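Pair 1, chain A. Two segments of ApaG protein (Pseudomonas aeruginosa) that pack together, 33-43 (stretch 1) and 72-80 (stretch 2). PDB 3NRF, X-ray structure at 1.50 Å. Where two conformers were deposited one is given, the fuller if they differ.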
# COMPACT_ATOMS: atom_id res chain seq x y z
N VAL A 33 8.89 -14.26 -6.67
CA VAL A 33 8.37 -15.54 -7.10
C VAL A 33 9.35 -16.66 -6.72
O VAL A 33 10.56 -16.52 -6.92
CB VAL A 33 8.19 -15.55 -8.66
CG1 VAL A 33 7.65 -16.89 -9.13
CG2 VAL A 33 7.28 -14.40 -9.11
N ARG A 34 8.81 -17.78 -6.26
CA ARG A 34 9.60 -18.99 -5.99
C ARG A 34 8.99 -20.13 -6.78
O ARG A 34 7.79 -20.37 -6.69
CB ARG A 34 9.62 -19.36 -4.51
CG ARG A 34 10.49 -20.61 -4.25
CD ARG A 34 10.61 -20.96 -2.79
NE ARG A 34 11.15 -19.85 -2.01
CZ ARG A 34 11.34 -19.90 -0.68
NH1 ARG A 34 11.00 -20.99 -0.01
NH2 ARG A 34 11.83 -18.85 -0.03
N LEU A 35 9.80 -20.84 -7.56
CA LEU A 35 9.33 -22.00 -8.28
C LEU A 35 9.86 -23.20 -7.53
O LEU A 35 11.06 -23.23 -7.25
CB LEU A 35 9.87 -22.01 -9.71
CG LEU A 35 9.60 -20.75 -10.50
CD1 LEU A 35 10.27 -20.90 -11.85
CD2 LEU A 35 8.07 -20.48 -10.63
N VAL A 36 8.97 -24.15 -7.22
CA VAL A 36 9.30 -25.36 -6.47
C VAL A 36 8.87 -26.61 -7.26
O VAL A 36 7.68 -26.80 -7.50
CB VAL A 36 8.60 -25.40 -5.07
CG1 VAL A 36 8.99 -26.68 -4.30
CG2 VAL A 36 8.94 -24.15 -4.25
N ASN A 37 9.84 -27.45 -7.65
CA ASN A 37 9.53 -28.69 -8.38
C ASN A 37 9.17 -29.74 -7.37
O ASN A 37 10.06 -30.33 -6.74
CB ASN A 37 10.69 -29.16 -9.29
CG ASN A 37 10.39 -30.49 -10.03
OD1 ASN A 37 9.35 -31.10 -9.84
ND2 ASN A 37 11.32 -30.93 -10.87
N ALA A 38 7.86 -29.97 -7.21
CA ALA A 38 7.34 -30.94 -6.24
C ALA A 38 7.46 -32.40 -6.72
O ALA A 38 7.41 -33.33 -5.91
CB ALA A 38 5.88 -30.61 -5.92
N ALA A 39 7.59 -32.59 -8.03
CA ALA A 39 7.68 -33.93 -8.63
C ALA A 39 8.97 -34.68 -8.33
O ALA A 39 9.94 -34.11 -7.82
CB ALA A 39 7.49 -33.82 -10.16
N LYS A 40 8.96 -35.97 -8.65
CA LYS A 40 10.12 -36.83 -8.45
C LYS A 40 11.03 -36.88 -9.68
O LYS A 40 12.03 -37.58 -9.67
CB LYS A 40 9.69 -38.25 -8.04
CG LYS A 40 9.22 -38.41 -6.59
CD LYS A 40 10.31 -37.98 -5.59
CE LYS A 40 10.03 -38.44 -4.15
NZ LYS A 40 10.11 -39.93 -3.98
N SER A 41 10.68 -36.13 -10.72
CA SER A 41 11.53 -36.06 -11.92
C SER A 41 11.84 -34.62 -12.31
O SER A 41 11.16 -33.69 -11.91
CB SER A 41 10.87 -36.76 -13.09
OG SER A 41 9.64 -36.14 -13.40
N GLU A 42 12.89 -34.45 -13.11
CA GLU A 42 13.29 -33.14 -13.61
C GLU A 42 12.24 -32.65 -14.61
O GLU A 42 11.70 -33.45 -15.38
CB GLU A 42 14.67 -33.25 -14.24
CG GLU A 42 15.26 -31.97 -14.69
CD GLU A 42 16.71 -32.12 -15.10
OE1 GLU A 42 17.25 -33.27 -15.13
OE2 GLU A 42 17.34 -31.08 -15.36
N ILE A 43 11.93 -31.36 -14.58
CA ILE A 43 10.90 -30.76 -15.43
C ILE A 43 11.50 -29.63 -16.27
O ILE A 43 12.18 -28.76 -15.74
CB ILE A 43 9.71 -30.23 -14.54
CG1 ILE A 43 9.01 -31.40 -13.83
CG2 ILE A 43 8.66 -29.46 -15.36
CD1 ILE A 43 7.87 -31.00 -12.86
N ASP A 72 16.44 -23.40 -17.36
CA ASP A 72 15.92 -24.26 -18.42
C ASP A 72 15.13 -25.44 -17.87
O ASP A 72 14.20 -25.92 -18.51
CB ASP A 72 17.06 -24.78 -19.31
CG ASP A 72 16.55 -25.39 -20.60
OD1 ASP A 72 17.02 -26.49 -20.98
OD2 ASP A 72 15.66 -24.77 -21.24
N THR A 73 15.53 -25.93 -16.68
CA THR A 73 14.86 -27.04 -16.02
C THR A 73 14.92 -26.88 -14.50
O THR A 73 15.72 -26.09 -13.99
CB THR A 73 15.49 -28.41 -16.36
OG1 THR A 73 16.73 -28.56 -15.64
CG2 THR A 73 15.75 -28.54 -17.89
N LEU A 74 14.08 -27.63 -13.79
CA LEU A 74 14.07 -27.64 -12.33
C LEU A 74 14.28 -29.11 -11.91
O LEU A 74 13.52 -29.98 -12.33
CB LEU A 74 12.76 -27.05 -11.79
CG LEU A 74 12.89 -26.07 -10.62
CD1 LEU A 74 13.77 -24.86 -11.03
CD2 LEU A 74 11.52 -25.55 -10.16
N LYS A 75 15.32 -29.39 -11.12
CA LYS A 75 15.56 -30.75 -10.64
C LYS A 75 14.47 -31.11 -9.62
O LYS A 75 13.88 -30.23 -9.01
CB LYS A 75 16.96 -30.90 -10.00
CG LYS A 75 18.10 -30.79 -10.99
CD LYS A 75 18.22 -32.02 -11.86
CE LYS A 75 19.42 -31.91 -12.79
NZ LYS A 75 19.60 -33.17 -13.56
N PRO A 76 14.18 -32.42 -9.47
CA PRO A 76 13.16 -32.87 -8.53
C PRO A 76 13.47 -32.37 -7.13
O PRO A 76 14.61 -32.43 -6.71
CB PRO A 76 13.25 -34.40 -8.61
CG PRO A 76 14.54 -34.71 -9.25
CD PRO A 76 14.93 -33.54 -10.07
N GLY A 77 12.47 -31.82 -6.44
CA GLY A 77 12.66 -31.29 -5.07
C GLY A 77 13.34 -29.92 -4.98
O GLY A 77 13.44 -29.33 -3.89
N ALA A 78 13.80 -29.38 -6.09
CA ALA A 78 14.53 -28.12 -6.06
C ALA A 78 13.66 -26.90 -6.25
O ALA A 78 12.57 -26.95 -6.87
CB ALA A 78 15.64 -28.11 -7.13
N SER A 79 14.19 -25.77 -5.76
CA SER A 79 13.54 -24.46 -5.81
C SER A 79 14.49 -23.38 -6.33
O SER A 79 15.71 -23.47 -6.09
CB SER A 79 13.13 -24.04 -4.39
OG SER A 79 12.35 -25.03 -3.73
N VAL A 80 13.93 -22.39 -7.02
CA VAL A 80 14.63 -21.22 -7.45
C VAL A 80 13.70 -20.04 -7.10
O VAL A 80 12.48 -20.20 -6.98
CB VAL A 80 15.03 -21.25 -8.96
CG1 VAL A 80 16.01 -22.42 -9.25
CG2 VAL A 80 13.79 -21.34 -9.86

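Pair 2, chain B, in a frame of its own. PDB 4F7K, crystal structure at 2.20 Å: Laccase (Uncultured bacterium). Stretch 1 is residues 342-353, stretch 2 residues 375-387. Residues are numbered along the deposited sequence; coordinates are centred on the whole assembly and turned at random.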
# COMPACT_ATOMS: atom_id res chain seq x y z
N ARG B 342 2.09 -13.10 -18.26
CA ARG B 342 2.76 -12.08 -19.04
C ARG B 342 1.85 -10.89 -19.11
O ARG B 342 0.70 -11.01 -19.55
CB ARG B 342 3.03 -12.59 -20.45
CG ARG B 342 3.77 -11.60 -21.33
CD ARG B 342 4.64 -12.33 -22.36
NE ARG B 342 5.85 -12.87 -21.74
CZ ARG B 342 6.80 -13.55 -22.39
NH1 ARG B 342 6.70 -13.77 -23.69
NH2 ARG B 342 7.86 -13.99 -21.73
N LEU B 343 2.36 -9.75 -18.66
CA LEU B 343 1.60 -8.49 -18.65
C LEU B 343 2.13 -7.57 -19.74
O LEU B 343 3.26 -7.09 -19.66
CB LEU B 343 1.73 -7.82 -17.28
CG LEU B 343 1.21 -8.67 -16.11
CD1 LEU B 343 1.76 -8.13 -14.80
CD2 LEU B 343 -0.32 -8.70 -16.09
N VAL B 344 1.33 -7.35 -20.77
CA VAL B 344 1.76 -6.58 -21.93
C VAL B 344 1.14 -5.18 -21.88
O VAL B 344 -0.07 -5.02 -21.98
CB VAL B 344 1.41 -7.33 -23.26
CG1 VAL B 344 1.87 -6.55 -24.50
CG2 VAL B 344 2.02 -8.75 -23.27
N ASN B 345 1.99 -4.18 -21.68
CA ASN B 345 1.54 -2.79 -21.73
C ASN B 345 1.92 -2.13 -23.05
O ASN B 345 3.01 -1.59 -23.17
CB ASN B 345 2.14 -1.99 -20.56
CG ASN B 345 1.54 -0.58 -20.45
OD1 ASN B 345 0.73 -0.15 -21.27
ND2 ASN B 345 1.95 0.14 -19.42
N ASP B 346 1.02 -2.17 -24.03
CA ASP B 346 1.26 -1.48 -25.30
C ASP B 346 0.54 -0.13 -25.42
O ASP B 346 0.19 0.29 -26.54
CB ASP B 346 0.94 -2.40 -26.50
CG ASP B 346 -0.43 -3.09 -26.37
OD1 ASP B 346 -1.15 -2.83 -25.37
OD2 ASP B 346 -0.77 -3.89 -27.27
N THR B 347 0.33 0.55 -24.29
CA THR B 347 -0.18 1.92 -24.22
C THR B 347 0.98 2.88 -23.94
O THR B 347 2.08 2.43 -23.66
CB THR B 347 -1.20 2.10 -23.06
OG1 THR B 347 -0.52 2.11 -21.79
CG2 THR B 347 -2.24 0.98 -23.06
N ARG B 348 0.71 4.18 -24.00
CA ARG B 348 1.69 5.24 -23.60
C ARG B 348 1.77 5.55 -22.10
O ARG B 348 2.61 6.35 -21.65
CB ARG B 348 1.42 6.52 -24.38
CG ARG B 348 1.59 6.37 -25.88
CD ARG B 348 0.86 7.50 -26.61
NE ARG B 348 1.35 8.83 -26.24
CZ ARG B 348 2.56 9.31 -26.57
NH1 ARG B 348 3.41 8.58 -27.29
NH2 ARG B 348 2.91 10.53 -26.19
N PHE B 349 0.94 4.89 -21.30
CA PHE B 349 0.89 5.13 -19.87
C PHE B 349 1.19 3.89 -19.04
O PHE B 349 0.70 2.78 -19.35
CB PHE B 349 -0.45 5.78 -19.49
CG PHE B 349 -0.58 7.19 -19.96
CD1 PHE B 349 -0.28 8.25 -19.12
CD2 PHE B 349 -0.95 7.46 -21.27
CE1 PHE B 349 -0.37 9.58 -19.59
CE2 PHE B 349 -1.05 8.80 -21.74
CZ PHE B 349 -0.76 9.83 -20.89
N PRO B 350 2.00 4.05 -17.99
CA PRO B 350 2.28 2.96 -17.02
C PRO B 350 0.98 2.51 -16.34
O PRO B 350 0.10 3.35 -16.13
CB PRO B 350 3.20 3.63 -16.00
CG PRO B 350 2.93 5.13 -16.18
CD PRO B 350 2.68 5.30 -17.62
N HIS B 351 0.87 1.22 -16.06
CA HIS B 351 -0.28 0.67 -15.38
C HIS B 351 0.16 0.07 -14.08
O HIS B 351 1.19 -0.61 -14.03
CB HIS B 351 -0.91 -0.47 -16.18
CG HIS B 351 -1.76 -0.03 -17.33
ND1 HIS B 351 -1.26 0.75 -18.36
CD2 HIS B 351 -3.06 -0.26 -17.62
CE1 HIS B 351 -2.22 0.99 -19.23
NE2 HIS B 351 -3.32 0.37 -18.82
N GLY B 352 -0.61 0.33 -13.02
CA GLY B 352 -0.43 -0.33 -11.75
C GLY B 352 -1.22 -1.64 -11.75
O GLY B 352 -2.38 -1.67 -12.17
N ILE B 353 -0.63 -2.71 -11.29
CA ILE B 353 -1.29 -4.03 -11.36
C ILE B 353 -1.39 -4.64 -9.99
O ILE B 353 -0.37 -4.87 -9.36
CB ILE B 353 -0.45 -4.99 -12.23
CG1 ILE B 353 -0.13 -4.33 -13.59
CG2 ILE B 353 -1.11 -6.40 -12.34
CD1 ILE B 353 -1.18 -4.60 -14.71
N THR B 375 1.61 -5.91 -5.53
CA THR B 375 1.28 -4.84 -6.45
C THR B 375 2.51 -4.56 -7.27
O THR B 375 3.60 -4.39 -6.71
CB THR B 375 0.96 -3.52 -5.66
OG1 THR B 375 -0.02 -3.77 -4.66
CG2 THR B 375 0.49 -2.39 -6.57
N THR B 376 2.34 -4.47 -8.58
CA THR B 376 3.47 -4.21 -9.43
C THR B 376 3.19 -3.08 -10.42
O THR B 376 2.10 -2.51 -10.42
CB THR B 376 3.96 -5.49 -10.12
OG1 THR B 376 5.17 -5.19 -10.80
CG2 THR B 376 2.92 -6.07 -11.08
N LEU B 377 4.20 -2.70 -11.19
CA LEU B 377 4.07 -1.58 -12.12
C LEU B 377 4.65 -1.97 -13.43
O LEU B 377 5.78 -2.44 -13.48
CB LEU B 377 4.78 -0.31 -11.62
CG LEU B 377 4.54 0.83 -12.65
CD1 LEU B 377 3.44 1.78 -12.22
CD2 LEU B 377 5.83 1.56 -13.06
N VAL B 378 3.88 -1.81 -14.50
CA VAL B 378 4.38 -2.10 -15.84
C VAL B 378 4.39 -0.83 -16.65
O VAL B 378 3.33 -0.30 -17.03
CB VAL B 378 3.56 -3.17 -16.56
CG1 VAL B 378 4.17 -3.49 -17.94
CG2 VAL B 378 3.49 -4.45 -15.71
N ASP B 379 5.59 -0.33 -16.92
CA ASP B 379 5.72 0.89 -17.67
C ASP B 379 5.22 0.77 -19.10
O ASP B 379 5.04 -0.34 -19.62
CB ASP B 379 7.14 1.44 -17.62
CG ASP B 379 7.16 2.96 -17.42
OD1 ASP B 379 6.51 3.71 -18.22
OD2 ASP B 379 7.82 3.39 -16.44
N ALA B 380 4.95 1.92 -19.70
CA ALA B 380 4.41 2.04 -21.05
C ALA B 380 5.32 1.35 -22.05
O ALA B 380 6.53 1.52 -22.00
CB ALA B 380 4.30 3.51 -21.42
N GLY B 381 4.72 0.60 -22.97
CA GLY B 381 5.48 -0.15 -23.98
C GLY B 381 6.35 -1.27 -23.43
O GLY B 381 7.24 -1.76 -24.11
N GLU B 382 6.10 -1.67 -22.19
CA GLU B 382 6.92 -2.72 -21.58
C GLU B 382 6.13 -3.99 -21.28
O GLU B 382 4.90 -3.98 -21.22
CB GLU B 382 7.68 -2.19 -20.35
CG GLU B 382 8.82 -1.23 -20.73
CD GLU B 382 9.72 -0.77 -19.56
OE1 GLU B 382 9.47 -1.12 -18.37
OE2 GLU B 382 10.71 -0.06 -19.85
N THR B 383 6.86 -5.10 -21.17
CA THR B 383 6.28 -6.38 -20.78
C THR B 383 6.96 -6.83 -19.50
O THR B 383 8.17 -6.76 -19.40
CB THR B 383 6.50 -7.42 -21.89
OG1 THR B 383 5.61 -7.13 -22.97
CG2 THR B 383 6.22 -8.83 -21.39
N ARG B 384 6.17 -7.28 -18.53
CA ARG B 384 6.70 -7.84 -17.29
C ARG B 384 6.02 -9.20 -17.03
O ARG B 384 4.81 -9.35 -17.22
CB ARG B 384 6.47 -6.86 -16.11
CD ARG B 384 6.71 -6.29 -13.57
NE ARG B 384 7.46 -5.04 -13.38
CZ ARG B 384 8.60 -4.91 -12.70
NH1 ARG B 384 9.17 -5.96 -12.13
NH2 ARG B 384 9.20 -3.73 -12.60
N ASP B 385 6.80 -10.19 -16.62
CA ASP B 385 6.22 -11.45 -16.23
C ASP B 385 6.11 -11.51 -14.74
O ASP B 385 6.97 -10.99 -14.03
CB ASP B 385 7.07 -12.63 -16.72
CG ASP B 385 7.17 -12.69 -18.24
OD1 ASP B 385 6.19 -12.36 -18.93
OD2 ASP B 385 8.25 -13.08 -18.73
N ILE B 386 5.03 -12.11 -14.26
CA ILE B 386 4.91 -12.43 -12.85
C ILE B 386 4.68 -13.92 -12.67
O ILE B 386 4.22 -14.61 -13.59
CB ILE B 386 3.83 -11.56 -12.10
CG1 ILE B 386 2.41 -11.83 -12.64
CG2 ILE B 386 4.23 -10.06 -12.10
CD1 ILE B 386 1.32 -10.95 -11.99
N VAL B 387 5.01 -14.44 -11.49
CA VAL B 387 4.80 -15.84 -11.19
C VAL B 387 4.06 -15.99 -9.88
O VAL B 387 4.53 -15.53 -8.83
CB VAL B 387 6.14 -16.66 -11.20
CG1 VAL B 387 5.91 -18.05 -10.67
CG2 VAL B 387 6.73 -16.70 -12.59

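In both pairs two antiparallel ladders are joined, on each stretch, by a loop, and the register shifts by two residues between the ladders. The N, CA and C atoms of 14 central residues superpose with an RMSD of 0.5 Å. In pair 1 the ladders run through L35(A)–V80(A) and V36(A)–S79(A), then I43(A)–L74(A); in pair 2 through R342(B)–D385(B), L343(B)–R384(B) and V344(B)–T383(B), then H351(B)–V378(B) to I353(B)–T376(B). Within stretch 2 the bend is a type II turn, K75(A) to A78(A) matching D379(B) to E382(B). It is closed by A78(A) N to K75(A) O at 3.0 Å and by E382(B) N to D379(B) O at 3.1 Å.

The matching asparagines, N37(A) and N345(B), coincide to 0.2 Å at CA, and each points toward the other stretch. An amide suits this site because one group both donates and accepts. N37(A) ND2 donates to L74(A) O (2.8 Å) and to S41(A) O (3.0 Å); N345(B) ND2 donates to V378(B) O (2.8 Å) and to F349(B) O (2.9 Å). The side chain thus ties its own loop to the other stretch. Its oxygen receives the loop backbone: A39(A) N reaches N37(A) OD1 at 2.9 Å in a weak bond, while T347(B) N lies 3.1 Å from N345(B) OD1. Threonine in pair 2 adds a second donor, T347(B) OG1 to N345(B) OD1 at 2.6 Å, which the methyl of A39(A) cannot supply.

The turn's second and third positions are P76(A)–G77(A) and A380(B)–G381(B). Proline's ring restricts phi to values near the −57° found at both P76(A) and A380(B); alanine reaches the same phi without a ring to hold it there. Both glycines have positive phi, which favours a residue lacking CB. The CB atoms before them press on the facing loop, P76(A) CB lying 3.4 Å from A39(A) O and A380(B) CB 3.3 Å from T347(B) O.

A clear chemical difference lies where E42(A) matches P350(B). The glutamate is extended, with chi1 and chi2 both t, and its carboxylate serves two partners: E42(A) OE1 forms a salt bridge with K75(A) NZ (2.8 Å), and E42(A) OE2 accepts from T73(A) OG1 (2.6 Å). In pair 2 the three positions are P350(B), D379(B) and L377(B), and apolar contact replaces charge, with P350(B) CB 4.2 Å from L377(B) CD1. D379(B) instead steadies the turn locally, D379(B) OD1 accepting from A380(B) N at 2.8 Å.

On the face that carries L35(A), I43(A) and L74(A), and in pair 2 L343(B), H351(B) and V378(B), branched apolar side chains pack against one another across the stretches. L35(A) CB packs 3.9 Å from L74(A) CD2, just as L343(B) CB lies 4.1 Å from V378(B) CG2. The partner of L35(A) in the ladder differs: V80(A) CG2 meets L35(A) CB at 4.0 Å, whereas the end of the matching R384(B) leads away, R384(B) NE donating to L377(B) O at 3.1 Å within its own stretch. In pair 2, R342(B) NE donates to D385(B) OD1 at 2.9 Å as part of a salt bridge.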